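Local structure of MHC class I antigen (Ctenopharyngodon idella, 5H5Z) at residues A[122-127]-A[155-160]; A[108-113]-A[150-155]. The protein probably presents peptides to T cells as a class I MHC heavy chain, holding them in a groove and pairing with beta-2-microglobulin. One frame throughout, in Å; residues are numbered along the deposited sequence.

Interaction 1 (A[122-127]-A[155-160])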
loop_
_atom_site.group_PDB
_atom_site.type_symbol
_atom_site.label_atom_id
_atom_site.label_comp_id
_atom_site.label_asym_id
_atom_site.label_seq_id
_atom_site.Cartn_x
_atom_site.Cartn_y
_atom_site.Cartn_z
ATOM N N LEU A 122 16.970 11.160 8.933
ATOM C CA LEU A 122 17.765 10.894 10.116
ATOM C C LEU A 122 18.849 9.863 9.840
ATOM O O LEU A 122 18.578 8.781 9.310
ATOM C CB LEU A 122 16.879 10.415 11.279
ATOM C CG LEU A 122 17.561 9.960 12.580
ATOM C CD1 LEU A 122 18.344 11.096 13.226
ATOM C CD2 LEU A 122 16.537 9.388 13.552
ATOM N N ASP A 123 20.078 10.216 10.196
ATOM C CA ASP A 123 21.129 9.234 10.398
ATOM C C ASP A 123 21.262 9.050 11.910
ATOM O O ASP A 123 21.836 9.903 12.599
ATOM C CB ASP A 123 22.449 9.712 9.787
ATOM C CG ASP A 123 23.553 8.665 9.874
ATOM O OD1 ASP A 123 23.535 7.826 10.800
ATOM O OD2 ASP A 123 24.455 8.687 9.014
ATOM N N LYS A 124 20.724 7.951 12.433
ATOM C CA LYS A 124 20.731 7.758 13.888
ATOM C C LYS A 124 22.027 7.129 14.426
ATOM O O LYS A 124 22.164 6.903 15.633
ATOM C CB LYS A 124 19.461 7.045 14.390
ATOM C CG LYS A 124 19.332 5.561 14.089
ATOM C CD LYS A 124 18.149 4.991 14.863
ATOM C CE LYS A 124 17.949 3.504 14.616
ATOM N NZ LYS A 124 19.041 2.672 15.192
ATOM N N ASN A 125 22.973 6.865 13.524
ATOM C CA ASN A 125 24.325 6.471 13.913
ATOM C C ASN A 125 25.180 7.682 14.285
ATOM O O ASN A 125 25.907 7.653 15.278
ATOM C CB ASN A 125 25.006 5.673 12.797
ATOM C CG ASN A 125 24.386 4.303 12.587
ATOM O OD1 ASN A 125 23.519 3.867 13.348
ATOM N ND2 ASN A 125 24.838 3.611 11.550
ATOM N N THR A 126 25.082 8.741 13.482
ATOM C CA THR A 126 25.864 9.959 13.694
ATOM C C THR A 126 25.066 11.050 14.406
ATOM O O THR A 126 25.608 12.115 14.720
ATOM C CB THR A 126 26.401 10.531 12.366
ATOM O OG1 THR A 126 25.316 10.701 11.443
ATOM C CG2 THR A 126 27.446 9.602 11.758
ATOM N N LEU A 127 23.785 10.779 14.655
ATOM C CA LEU A 127 22.875 11.741 15.285
ATOM C C LEU A 127 22.841 13.064 14.520
ATOM O O LEU A 127 22.908 14.150 15.105
ATOM C CB LEU A 127 23.226 11.948 16.767
ATOM C CG LEU A 127 22.916 10.768 17.693
ATOM C CD1 LEU A 127 23.640 10.907 19.024
ATOM C CD2 LEU A 127 21.414 10.644 17.902
ATOM N N TYR A 155 13.105 7.565 20.688
ATOM C CA TYR A 155 11.794 7.035 20.326
ATOM C C TYR A 155 11.885 5.739 19.507
ATOM O O TYR A 155 11.209 4.749 19.815
ATOM C CB TYR A 155 10.956 8.075 19.564
ATOM C CG TYR A 155 9.713 7.458 18.966
ATOM C CD1 TYR A 155 8.562 7.272 19.738
ATOM C CD2 TYR A 155 9.705 7.001 17.642
ATOM C CE1 TYR A 155 7.433 6.674 19.205
ATOM C CE2 TYR A 155 8.585 6.397 17.103
ATOM C CZ TYR A 155 7.452 6.242 17.883
ATOM O OH TYR A 155 6.339 5.652 17.341
ATOM N N LEU A 156 12.705 5.751 18.458
ATOM C CA LEU A 156 12.786 4.602 17.544
ATOM C C LEU A 156 13.293 3.330 18.221
ATOM O O LEU A 156 12.769 2.238 17.987
ATOM C CB LEU A 156 13.672 4.928 16.337
ATOM C CG LEU A 156 13.138 5.938 15.319
ATOM C CD1 LEU A 156 14.214 6.244 14.284
ATOM C CD2 LEU A 156 11.867 5.443 14.644
ATOM N N GLU A 157 14.316 3.477 19.051
ATOM C CA GLU A 157 14.986 2.330 19.656
ATOM C C GLU A 157 14.308 1.839 20.932
ATOM O O GLU A 157 14.530 0.706 21.355
ATOM C CB GLU A 157 16.459 2.649 19.917
ATOM C CG GLU A 157 17.236 2.931 18.638
ATOM C CD GLU A 157 18.701 3.242 18.870
ATOM O OE1 GLU A 157 19.128 3.340 20.036
ATOM O OE2 GLU A 157 19.432 3.389 17.871
ATOM N N ASN A 158 13.484 2.684 21.540
ATOM C CA ASN A 158 12.857 2.326 22.810
ATOM C C ASN A 158 11.338 2.316 22.715
ATOM O O ASN A 158 10.734 1.257 22.569
ATOM C CB ASN A 158 13.357 3.243 23.926
ATOM C CG ASN A 158 14.868 3.214 24.070
ATOM O OD1 ASN A 158 15.568 4.109 23.586
ATOM N ND2 ASN A 158 15.382 2.179 24.725
ATOM N N THR A 159 10.732 3.501 22.756
ATOM C CA THR A 159 9.275 3.654 22.728
ATOM C C THR A 159 8.595 2.880 21.585
ATOM O O THR A 159 7.623 2.142 21.807
ATOM C CB THR A 159 8.907 5.146 22.633
ATOM O OG1 THR A 159 9.635 5.880 23.630
ATOM C CG2 THR A 159 7.408 5.360 22.816
ATOM N N CYS A 160 9.109 3.061 20.371
ATOM C CA CYS A 160 8.566 2.404 19.174
ATOM C C CYS A 160 8.578 0.872 19.303
ATOM O O CYS A 160 7.566 0.206 19.038
ATOM C CB CYS A 160 9.347 2.852 17.930
ATOM S SG CYS A 160 8.641 2.340 16.346
#
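The E157 carboxylate is met by K124 at one oxygen: OE2 receives NZ at 2.8 Å through its anti lone pair, away from OE1, in a hydrogen-bonded salt bridge. The other carboxylate here, that of D123, serves its own turn instead. Its OD1 takes the backbone N of N125 at 2.9 Å nearly in line with its C-O bond, and that of T126 from well above the carboxylate plane, 65° out of it, as an Asx turn and Asx motif. This turns the chain where strand 117-123 ends, K124 being the first residue after it. K124 has CG between its backbone N and carbonyl carbon (chi1 73°), runs straight to CE and bends at the last torsion (chi4 68°), which carries NZ to the glutamate arriving from the opposite direction. Next to the ion pair is an apolar patch. L122 CD2 and L156 CD1 meet tip to tip at 4.0 Å, and the K124 aliphatic chain crosses the same methyl, CD to CD1, at 4.2 Å. Helix 148-170 is thus held against the end of a strand of the groove floor, and a turn farther on C160 joins C98 of that floor by a disulfide. K153 NZ also bridges to E157 OE2 and bonds to K124 O, so two ammonium groups share one carboxylate oxygen, which probably favours its ionised form.

Interaction 2 (A[108-113]-A[150-155]); sequences GFYQYA and EQNKGY
Y110 and N152 form the tight part of this contact, ring against amide. The two planes are 14° apart, and N152 OD1 sits 3.4 Å above the Y110 ring plane, over its centre. N152 CB adds an off-centre CH-pi contact, 4.3 Å from the ring centroid and 29° off the normal. With CG anti to the carbonyl carbon (chi1 -76°), the N152 side chain leaves the helix toward strand 106-114, crossing that of Y110 at about a right angle.

The packing is looser around this stack. Y155 CD2 comes to the edge of the Y110 ring, near its plane, at 4.3 Å from CE2, and Y112 reaches N152 through a water. That water lies 2.7 Å from Y112 OH and donates to N152 OD1 at 2.8 Å. K153 starts out from the helix away from the strand, but its NZ turns to K124 O and E157 OE2; E150, exposed, lies beyond the contact.

The setting is the class I peptide groove, with a floor strand on one side and a helical wall on the other. Y110 OH bonds to a polar side chain of the bound peptide, and Y155 OH to the peptide backbone. Y96, on the next floor strand, stacks with the Y110 ring. The chemistry implies that N152 OD1, buried over the ring centre, gets no hydrogen bond from the ring, while the water donates one, which probably helps to hold the amide there.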
loop_
_atom_site.group_PDB
_atom_site.type_symbol
_atom_site.label_atom_id
_atom_site.label_comp_id
_atom_site.label_asym_id
_atom_site.label_seq_id
_atom_site.Cartn_x
_atom_site.Cartn_y
_atom_site.Cartn_z
ATOM N N GLY A 108 15.444 1.221 12.513
ATOM C CA GLY A 108 14.484 2.310 12.501
ATOM C C GLY A 108 14.872 3.400 11.527
ATOM O O GLY A 108 16.042 3.515 11.150
ATOM N N PHE A 109 13.886 4.194 11.119
ATOM C CA PHE A 109 14.100 5.293 10.174
ATOM C C PHE A 109 13.214 6.484 10.528
ATOM O O PHE A 109 12.192 6.326 11.201
ATOM C CB PHE A 109 13.803 4.828 8.740
ATOM C CG PHE A 109 12.372 4.430 8.521
ATOM C CD1 PHE A 109 11.927 3.158 8.880
ATOM C CD2 PHE A 109 11.464 5.324 7.957
ATOM C CE1 PHE A 109 10.605 2.787 8.687
ATOM C CE2 PHE A 109 10.141 4.958 7.757
ATOM C CZ PHE A 109 9.711 3.688 8.121
ATOM N N TYR A 110 13.609 7.669 10.065
ATOM C CA TYR A 110 12.852 8.897 10.301
ATOM C C TYR A 110 13.152 9.842 9.137
ATOM O O TYR A 110 14.297 10.262 8.950
ATOM C CB TYR A 110 13.253 9.531 11.644
ATOM C CG TYR A 110 12.085 9.994 12.494
ATOM C CD1 TYR A 110 11.288 11.072 12.104
ATOM C CD2 TYR A 110 11.791 9.365 13.712
ATOM C CE1 TYR A 110 10.218 11.491 12.878
ATOM C CE2 TYR A 110 10.726 9.781 14.496
ATOM C CZ TYR A 110 9.946 10.845 14.078
ATOM O OH TYR A 110 8.891 11.262 14.856
ATOM N N GLN A 111 12.126 10.159 8.349
ATOM C CA GLN A 111 12.311 10.866 7.069
ATOM C C GLN A 111 11.199 11.870 6.791
ATOM O O GLN A 111 10.044 11.650 7.161
ATOM C CB GLN A 111 12.366 9.862 5.910
ATOM C CG GLN A 111 13.500 8.851 5.998
ATOM C CD GLN A 111 13.266 7.618 5.143
ATOM O OE1 GLN A 111 12.283 7.526 4.413
ATOM N NE2 GLN A 111 14.174 6.659 5.238
ATOM N N TYR A 112 11.556 12.963 6.121
ATOM C CA TYR A 112 10.590 13.979 5.707
ATOM C C TYR A 112 10.758 14.302 4.221
ATOM O O TYR A 112 11.865 14.216 3.691
ATOM C CB TYR A 112 10.786 15.258 6.523
ATOM C CG TYR A 112 10.496 15.133 8.013
ATOM C CD1 TYR A 112 11.459 14.630 8.897
ATOM C CD2 TYR A 112 9.268 15.538 8.540
ATOM C CE1 TYR A 112 11.199 14.531 10.255
ATOM C CE2 TYR A 112 9.004 15.446 9.906
ATOM C CZ TYR A 112 9.969 14.938 10.753
ATOM O OH TYR A 112 9.715 14.851 12.109
ATOM N N ALA A 113 9.662 14.674 3.559
ATOM C CA ALA A 113 9.698 15.091 2.151
ATOM C C ALA A 113 8.808 16.291 1.917
ATOM O O ALA A 113 7.748 16.424 2.539
ATOM C CB ALA A 113 9.270 13.955 1.228
ATOM N N GLU A 150 18.571 13.033 18.585
ATOM C CA GLU A 150 18.636 12.278 19.829
ATOM C C GLU A 150 17.250 11.827 20.295
ATOM O O GLU A 150 17.072 10.663 20.681
ATOM C CB GLU A 150 19.346 13.090 20.920
ATOM C CG GLU A 150 20.862 13.182 20.764
ATOM C CD GLU A 150 21.323 14.270 19.802
ATOM O OE1 GLU A 150 20.486 14.847 19.073
ATOM O OE2 GLU A 150 22.540 14.553 19.775
ATOM N N GLN A 151 16.275 12.740 20.250
ATOM C CA GLN A 151 14.910 12.433 20.687
ATOM C C GLN A 151 14.323 11.341 19.808
ATOM O O GLN A 151 13.756 10.363 20.305
ATOM C CB GLN A 151 14.017 13.678 20.650
ATOM C CG GLN A 151 12.709 13.553 21.437
ATOM C CD GLN A 151 11.628 12.739 20.739
ATOM O OE1 GLN A 151 10.838 12.049 21.395
ATOM N NE2 GLN A 151 11.582 12.815 19.411
ATOM N N ASN A 152 14.472 11.531 18.498
ATOM C CA ASN A 152 13.951 10.612 17.501
ATOM C C ASN A 152 14.572 9.221 17.624
ATOM O O ASN A 152 13.857 8.224 17.587
ATOM C CB ASN A 152 14.186 11.173 16.094
ATOM C CG ASN A 152 13.231 12.302 15.727
ATOM O OD1 ASN A 152 13.226 12.741 14.586
ATOM N ND2 ASN A 152 12.418 12.769 16.678
ATOM N N LYS A 153 15.896 9.163 17.773
ATOM C CA LYS A 153 16.602 7.900 18.043
ATOM C C LYS A 153 16.089 7.221 19.316
ATOM O O LYS A 153 15.859 6.003 19.325
ATOM C CB LYS A 153 18.116 8.133 18.117
ATOM C CG LYS A 153 18.946 6.909 18.479
ATOM C CD LYS A 153 20.385 7.308 18.769
ATOM C CE LYS A 153 21.216 6.148 19.296
ATOM N NZ LYS A 153 21.562 5.170 18.227
ATOM N N GLY A 154 15.908 8.003 20.383
ATOM C CA GLY A 154 15.335 7.483 21.626
ATOM C C GLY A 154 13.973 6.850 21.402
ATOM O O GLY A 154 13.708 5.732 21.864
ATOM N N TYR A 155 13.105 7.565 20.688
ATOM C CA TYR A 155 11.794 7.035 20.326
ATOM C C TYR A 155 11.885 5.739 19.507
ATOM O O TYR A 155 11.209 4.749 19.815
ATOM C CB TYR A 155 10.956 8.075 19.564
ATOM C CG TYR A 155 9.713 7.458 18.966
ATOM C CD1 TYR A 155 8.562 7.272 19.738
ATOM C CD2 TYR A 155 9.705 7.001 17.642
ATOM C CE1 TYR A 155 7.433 6.674 19.205
ATOM C CE2 TYR A 155 8.585 6.397 17.103
ATOM C CZ TYR A 155 7.452 6.242 17.883
ATOM O OH TYR A 155 6.339 5.652 17.341
HETATM O O HOH W 1 11.965 14.964 13.555
#

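Both contacts tie helix 148-170 to the same antiparallel sheet, through neighbouring strands 117-123 and 106-114, and their centres are about 5 Å apart. They touch directly: L122 N lies 2.8 Å from Y110 O, a probable backbone hydrogen bond, and L156 CD2 packs on F109 O. The touching residues of interaction 2 are all buried, and it faces the peptide, with aromatic rings, an amide and a water. Interaction 1 is only partly buried, at the strand's end, and combines a charge pair with a leucine contact. K153, in the helix segment of interaction 2, bonds through NZ to K124 O and E157 OE2 of interaction 1. Y155 lies in the helix segment of each interaction but makes a cross-contact in interaction 2 alone.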